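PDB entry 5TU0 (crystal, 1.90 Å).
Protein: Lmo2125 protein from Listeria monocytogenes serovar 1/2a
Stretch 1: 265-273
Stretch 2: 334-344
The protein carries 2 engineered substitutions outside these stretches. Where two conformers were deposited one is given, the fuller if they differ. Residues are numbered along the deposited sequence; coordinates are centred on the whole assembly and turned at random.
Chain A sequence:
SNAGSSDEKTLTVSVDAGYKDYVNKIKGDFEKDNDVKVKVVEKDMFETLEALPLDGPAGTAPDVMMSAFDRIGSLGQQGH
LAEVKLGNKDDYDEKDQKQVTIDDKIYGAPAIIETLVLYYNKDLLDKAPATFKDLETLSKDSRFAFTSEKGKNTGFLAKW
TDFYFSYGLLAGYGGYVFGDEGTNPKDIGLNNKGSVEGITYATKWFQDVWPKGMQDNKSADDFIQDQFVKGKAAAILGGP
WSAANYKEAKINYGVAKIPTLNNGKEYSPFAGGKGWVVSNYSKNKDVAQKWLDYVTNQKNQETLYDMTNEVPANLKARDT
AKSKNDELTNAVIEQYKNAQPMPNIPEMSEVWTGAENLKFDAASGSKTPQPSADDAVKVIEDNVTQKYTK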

ATOM      1  N   LYS A 265      -7.445 -12.051  15.703  1.00 27.63           N
ATOM      2  CA  LYS A 265      -7.560 -10.752  15.037  1.00 28.71           C
ATOM      3  C   LYS A 265      -7.006 -10.812  13.630  1.00 27.44           C
ATOM      4  O   LYS A 265      -6.228 -11.708  13.291  1.00 26.58           O
ATOM      5  CB  LYS A 265      -6.876  -9.660  15.860  1.00 29.49           C
ATOM      6  CG  LYS A 265      -7.502  -9.513  17.230  1.00 32.08           C
ATOM      7  CD  LYS A 265      -7.002  -8.293  17.976  1.00 34.61           C
ATOM      8  CE  LYS A 265      -7.809  -8.111  19.254  1.00 37.70           C
ATOM      9  NZ  LYS A 265      -7.530  -6.824  19.953  1.00 39.44           N
ATOM     10  N   GLU A 266      -7.443  -9.866  12.808  1.00 26.68           N
ATOM     11  CA  GLU A 266      -6.998  -9.789  11.437  1.00 26.59           C
ATOM     12  C   GLU A 266      -5.646  -9.121  11.318  1.00 26.14           C
ATOM     13  O   GLU A 266      -5.294  -8.229  12.093  1.00 26.09           O
ATOM     14  CB  GLU A 266      -8.016  -9.033  10.579  1.00 26.97           C
ATOM     15  CG  GLU A 266      -9.374  -9.702  10.514  1.00 28.77           C
ATOM     16  CD  GLU A 266      -9.277 -11.131   9.991  1.00 29.84           C
ATOM     17  OE1 GLU A 266      -8.740 -11.326   8.893  1.00 31.01           O
ATOM     18  OE2 GLU A 266      -9.727 -12.054  10.678  1.00 31.78           O
ATOM     19  N   TYR A 267      -4.874  -9.587  10.339  1.00 25.90           N
ATOM     20  CA  TYR A 267      -3.613  -8.962   9.966  1.00 24.92           C
ATOM     21  C   TYR A 267      -4.038  -7.540   9.554  1.00 24.24           C
ATOM     22  O   TYR A 267      -5.029  -7.383   8.830  1.00 24.17           O
ATOM     23  CB  TYR A 267      -3.015  -9.722   8.796  1.00 24.62           C
ATOM     24  CG  TYR A 267      -1.536  -9.585   8.592  1.00 23.46           C
ATOM     25  CD1 TYR A 267      -0.997  -8.517   7.869  1.00 22.81           C
ATOM     26  CD2 TYR A 267      -0.668 -10.558   9.065  1.00 23.66           C
ATOM     27  CE1 TYR A 267       0.370  -8.424   7.654  1.00 22.20           C
ATOM     28  CE2 TYR A 267       0.690 -10.472   8.838  1.00 23.22           C
ATOM     29  CZ  TYR A 267       1.204  -9.413   8.135  1.00 22.72           C
ATOM     30  OH  TYR A 267       2.570  -9.338   7.941  1.00 23.11           O
ATOM     31  N   SER A 268      -3.282  -6.539   9.994  0.60 23.44           N
ATOM     32  CA  SER A 268      -3.647  -5.135   9.780  0.60 23.16           C
ATOM     33  C   SER A 268      -2.586  -4.367   9.004  0.60 22.81           C
ATOM     34  O   SER A 268      -1.893  -3.514   9.559  0.60 22.66           O
ATOM     35  CB  SER A 268      -3.906  -4.494  11.134  0.60 22.91           C
ATOM     36  OG  SER A 268      -4.908  -5.211  11.829  0.60 23.17           O
ATOM     37  N   PRO A 269      -2.470  -4.650   7.696  1.00 22.46           N
ATOM     38  CA  PRO A 269      -1.430  -4.035   6.887  1.00 22.27           C
ATOM     39  C   PRO A 269      -1.686  -2.562   6.596  1.00 21.94           C
ATOM     40  O   PRO A 269      -2.743  -2.070   6.947  1.00 23.06           O
ATOM     41  CB  PRO A 269      -1.498  -4.833   5.598  1.00 22.96           C
ATOM     42  CG  PRO A 269      -2.944  -5.169   5.465  1.00 23.36           C
ATOM     43  CD  PRO A 269      -3.407  -5.430   6.867  1.00 23.38           C
ATOM     44  N   PHE A 270      -0.714  -1.876   6.002  1.00 21.78           N
ATOM     45  CA  PHE A 270      -0.916  -0.479   5.597  1.00 22.23           C
ATOM     46  C   PHE A 270      -1.977  -0.410   4.487  1.00 22.85           C
ATOM     47  O   PHE A 270      -1.997  -1.248   3.586  1.00 23.63           O
ATOM     48  CB  PHE A 270       0.373   0.170   5.084  1.00 22.05           C
ATOM     49  CG  PHE A 270       1.405   0.423   6.152  1.00 22.12           C
ATOM     50  CD1 PHE A 270       1.117   1.234   7.237  1.00 22.05           C
ATOM     51  CD2 PHE A 270       2.672  -0.138   6.060  1.00 22.31           C
ATOM     52  CE1 PHE A 270       2.062   1.471   8.221  1.00 22.28           C
ATOM     53  CE2 PHE A 270       3.623   0.097   7.047  1.00 22.56           C
ATOM     54  CZ  PHE A 270       3.318   0.908   8.120  1.00 21.96           C
ATOM     55  N   ALA A 271      -2.849   0.589   4.578  1.00 23.47           N
ATOM     56  CA  ALA A 271      -3.880   0.842   3.564  1.00 24.46           C
ATOM     57  C   ALA A 271      -3.247   1.779   2.533  1.00 25.89           C
ATOM     58  O   ALA A 271      -3.119   2.977   2.791  1.00 28.41           O
ATOM     59  CB  ALA A 271      -5.094   1.503   4.201  1.00 25.55           C
ATOM     60  N   GLY A 272      -2.863   1.244   1.379  1.00 25.52           N
ATOM     61  CA  GLY A 272      -2.207   2.026   0.340  1.00 24.66           C
ATOM     62  C   GLY A 272      -3.179   2.427  -0.750  1.00 24.98           C
ATOM     63  O   GLY A 272      -4.403   2.201  -0.652  1.00 24.17           O
ATOM     64  N   GLY A 273      -2.633   3.037  -1.783  1.00 24.91           N
ATOM     65  CA  GLY A 273      -3.452   3.477  -2.909  1.00 24.78           C
ATOM     66  C   GLY A 273      -2.977   4.789  -3.479  1.00 24.74           C
ATOM     67  O   GLY A 273      -1.881   5.248  -3.168  1.00 23.98           O
TER
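Stretch 2, residues 334-344: EQYKNAQPMPN

A single beta bridge, flanked by turn and loop, joins these two stretches. It pairs Phe270 with Gln340, their CA atoms 5.2 Å apart. Both of its hydrogen bonds run through the backbone of Gln340. Gln340 N donates to Pro269 O at 3.1 Å, and Ala271 N donates to Gln340 O at 2.8 Å. The two chains run in the same direction here, so Gln340 reaches the residues before and after Phe270. CA-H...O contacts support the bridge: Ala339 CA lies 3.1 Å from Pro269 O, and Phe270 CA lies 3.3 Å from Gln340 O.

Stretch 2 enters as the last part of a helix. Its end runs into a type I turn from Tyr336 to Ala339, with Ala339 N hydrogen-bonded to Tyr336 O at 3.0 Å. The chain is then extended from Ala339 to Pro343. Past the bridge, water 2 continues the link. It donates to Ala271 O at 2.7 Å and accepts from Met342 N at 2.8 Å.

The side chain of Ala271 points toward stretch 2. Its CB packs 3.6 Å from Ala339 CB and 3.5 Å from Tyr336 CE1. Gly272 O lies at the edge of the Tyr336 ring, 3.7 Å from CE1. The CA-to-CB bond of Phe270 points away, yet its ring meets the later residues of stretch 2. Phe270 CD1 is 3.6 Å from Met342 CB. Met342 CE sits over one ring face of Phe270, 4.1 Å from the centroid, in a CH-pi contact.

Before the bridge, Asn338 lies against Glu266 to Pro269. Ser268 CA makes a CA-H...O contact with Asn338 O at 3.3 Å. Gln335 NE2 comes within 2.8 Å of Tyr267 O. Water 1 lies between Glu266 OE1 at 2.7 Å and Asn338 OD1 at 2.5 Å.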

ATOM      1  N   GLU A 334     -11.678  -6.980   0.815  1.00 30.45           N
ATOM      2  CA  GLU A 334     -11.882  -7.592   2.121  1.00 31.93           C
ATOM      3  C   GLU A 334     -10.766  -7.231   3.080  1.00 29.77           C
ATOM      4  O   GLU A 334     -11.026  -6.829   4.209  1.00 28.77           O
ATOM      5  CB  GLU A 334     -11.971  -9.119   1.983  1.00 35.78           C
ATOM      6  CG  GLU A 334     -12.285  -9.874   3.264  1.00 38.63           C
ATOM      7  CD  GLU A 334     -13.626  -9.494   3.872  1.00 41.23           C
ATOM      8  OE1 GLU A 334     -14.577  -9.181   3.115  1.00 42.04           O
ATOM      9  OE2 GLU A 334     -13.724  -9.532   5.121  1.00 44.25           O
ATOM     10  N   GLN A 335      -9.529  -7.349   2.624  1.00 28.73           N
ATOM     11  CA  GLN A 335      -8.387  -7.054   3.490  1.00 28.23           C
ATOM     12  C   GLN A 335      -8.309  -5.561   3.839  1.00 27.66           C
ATOM     13  O   GLN A 335      -7.936  -5.189   4.950  1.00 26.17           O
ATOM     14  CB  GLN A 335      -7.079  -7.521   2.857  1.00 28.05           C
ATOM     15  CG  GLN A 335      -5.909  -7.464   3.813  1.00 27.81           C
ATOM     16  CD  GLN A 335      -6.100  -8.390   5.000  1.00 29.49           C
ATOM     17  OE1 GLN A 335      -6.528  -9.531   4.851  1.00 29.94           O
ATOM     18  NE2 GLN A 335      -5.782  -7.898   6.182  1.00 31.48           N
ATOM     19  N   TYR A 336      -8.707  -4.708   2.903  1.00 28.20           N
ATOM     20  CA  TYR A 336      -8.643  -3.259   3.134  1.00 27.95           C
ATOM     21  C   TYR A 336      -9.472  -2.841   4.358  1.00 27.38           C
ATOM     22  O   TYR A 336      -9.142  -1.860   5.028  1.00 26.19           O
ATOM     23  CB  TYR A 336      -9.080  -2.505   1.869  1.00 28.90           C
ATOM     24  CG  TYR A 336      -8.660  -1.068   1.837  1.00 28.23           C
ATOM     25  CD1 TYR A 336      -7.359  -0.713   1.466  1.00 28.27           C
ATOM     26  CD2 TYR A 336      -9.552  -0.059   2.149  1.00 29.05           C
ATOM     27  CE1 TYR A 336      -6.972   0.614   1.410  1.00 28.21           C
ATOM     28  CE2 TYR A 336      -9.174   1.263   2.096  1.00 28.80           C
ATOM     29  CZ  TYR A 336      -7.885   1.589   1.737  1.00 28.20           C
ATOM     30  OH  TYR A 336      -7.536   2.914   1.704  1.00 30.33           O
ATOM     31  N   LYS A 337     -10.515  -3.614   4.677  1.00 28.67           N
ATOM     32  CA  LYS A 337     -11.360  -3.347   5.852  1.00 30.52           C
ATOM     33  C   LYS A 337     -10.527  -3.328   7.130  1.00 29.87           C
ATOM     34  O   LYS A 337     -10.852  -2.611   8.068  1.00 29.12           O
ATOM     35  CB  LYS A 337     -12.456  -4.405   6.024  1.00 33.09           C
ATOM     36  CG  LYS A 337     -13.462  -4.510   4.892  1.00 35.62           C
ATOM     37  CD  LYS A 337     -14.378  -5.697   5.139  1.00 38.36           C
ATOM     38  CE  LYS A 337     -15.263  -5.989   3.950  1.00 41.56           C
ATOM     39  NZ  LYS A 337     -16.147  -4.842   3.622  1.00 43.46           N
ATOM     40  N   ASN A 338      -9.449  -4.105   7.142  1.00 29.77           N
ATOM     41  CA  ASN A 338      -8.574  -4.199   8.313  1.00 31.11           C
ATOM     42  C   ASN A 338      -7.256  -3.437   8.160  1.00 29.07           C
ATOM     43  O   ASN A 338      -6.411  -3.514   9.038  1.00 28.83           O
ATOM     44  CB  ASN A 338      -8.279  -5.682   8.596  1.00 33.39           C
ATOM     45  CG  ASN A 338      -9.543  -6.505   8.768  1.00 36.55           C
ATOM     46  OD1 ASN A 338      -9.766  -7.477   8.049  1.00 42.80           O
ATOM     47  ND2 ASN A 338     -10.381  -6.102   9.680  1.00 37.34           N
ATOM     48  N   ALA A 339      -7.080  -2.709   7.053  1.00 28.61           N
ATOM     49  CA  ALA A 339      -5.851  -1.948   6.826  1.00 27.58           C
ATOM     50  C   ALA A 339      -5.962  -0.530   7.373  1.00 28.34           C
ATOM     51  O   ALA A 339      -7.038   0.077   7.304  1.00 27.00           O
ATOM     52  CB  ALA A 339      -5.535  -1.894   5.340  1.00 26.87           C
ATOM     53  N   GLN A 340      -4.853  -0.008   7.913  0.50 28.27           N
ATOM     54  CA  GLN A 340      -4.824   1.368   8.406  0.50 28.30           C
ATOM     55  C   GLN A 340      -3.888   2.223   7.581  0.50 26.48           C
ATOM     56  O   GLN A 340      -2.874   1.738   7.097  0.50 25.00           O
ATOM     57  CB  GLN A 340      -4.413   1.473   9.872  0.50 30.04           C
ATOM     58  CG  GLN A 340      -3.115   0.797  10.252  0.50 30.15           C
ATOM     59  CD  GLN A 340      -3.325  -0.635  10.659  0.50 31.08           C
ATOM     60  OE1 GLN A 340      -3.852  -1.429   9.902  0.50 33.36           O
ATOM     61  NE2 GLN A 340      -2.918  -0.968  11.877  0.50 30.74           N
ATOM     62  N   PRO A 341      -4.223   3.514   7.414  1.00 26.54           N
ATOM     63  CA  PRO A 341      -3.320   4.367   6.654  1.00 25.65           C
ATOM     64  C   PRO A 341      -1.935   4.464   7.290  1.00 24.26           C
ATOM     65  O   PRO A 341      -1.820   4.502   8.520  1.00 23.83           O
ATOM     66  CB  PRO A 341      -3.996   5.756   6.718  1.00 26.48           C
ATOM     67  CG  PRO A 341      -5.407   5.495   7.027  1.00 26.97           C
ATOM     68  CD  PRO A 341      -5.466   4.222   7.799  1.00 27.60           C
ATOM     69  N   MET A 342      -0.913   4.477   6.457  1.00 24.21           N
ATOM     70  CA  MET A 342       0.435   4.691   6.903  1.00 25.15           C
ATOM     71  C   MET A 342       0.473   6.161   7.326  1.00 24.72           C
ATOM     72  O   MET A 342      -0.112   6.994   6.641  1.00 23.81           O
ATOM     73  CB  MET A 342       1.404   4.483   5.742  1.00 27.36           C
ATOM     74  CG  MET A 342       2.869   4.715   6.080  1.00 29.52           C
ATOM     75  SD  MET A 342       3.974   4.658   4.654  1.00 32.62           S
ATOM     76  CE  MET A 342       3.668   2.998   4.043  1.00 32.25           C
ATOM     77  N   PRO A 343       1.154   6.490   8.444  1.00 22.99           N
ATOM     78  CA  PRO A 343       1.254   7.920   8.800  1.00 23.14           C
ATOM     79  C   PRO A 343       1.837   8.726   7.649  1.00 23.32           C
ATOM     80  O   PRO A 343       2.777   8.252   6.983  1.00 22.93           O
ATOM     81  CB  PRO A 343       2.218   7.913  10.000  1.00 23.41           C
ATOM     82  CG  PRO A 343       2.060   6.552  10.603  1.00 22.96           C
ATOM     83  CD  PRO A 343       1.821   5.632   9.444  1.00 23.15           C
ATOM     84  N   ASN A 344       1.273   9.911   7.391  1.00 23.44           N
ATOM     85  CA  ASN A 344       1.740  10.775   6.299  1.00 23.74           C
ATOM     86  C   ASN A 344       2.490  12.011   6.805  1.00 24.85           C
ATOM     87  O   ASN A 344       2.842  12.894   6.026  1.00 25.01           O
ATOM     88  CB  ASN A 344       0.572  11.144   5.372  1.00 23.95           C
ATOM     89  CG  ASN A 344      -0.492  11.979   6.058  1.00 24.07           C
ATOM     90  OD1 ASN A 344      -0.356  12.385   7.220  1.00 24.36           O
ATOM     91  ND2 ASN A 344      -1.573  12.217   5.350  1.00 24.00           N
TER
HETATM   92  O   HOH W   1      -8.347  -9.360   7.080  1.00 49.85           O
HETATM   93  O   HOH W   2      -1.212   4.598   3.681  1.00 37.96           O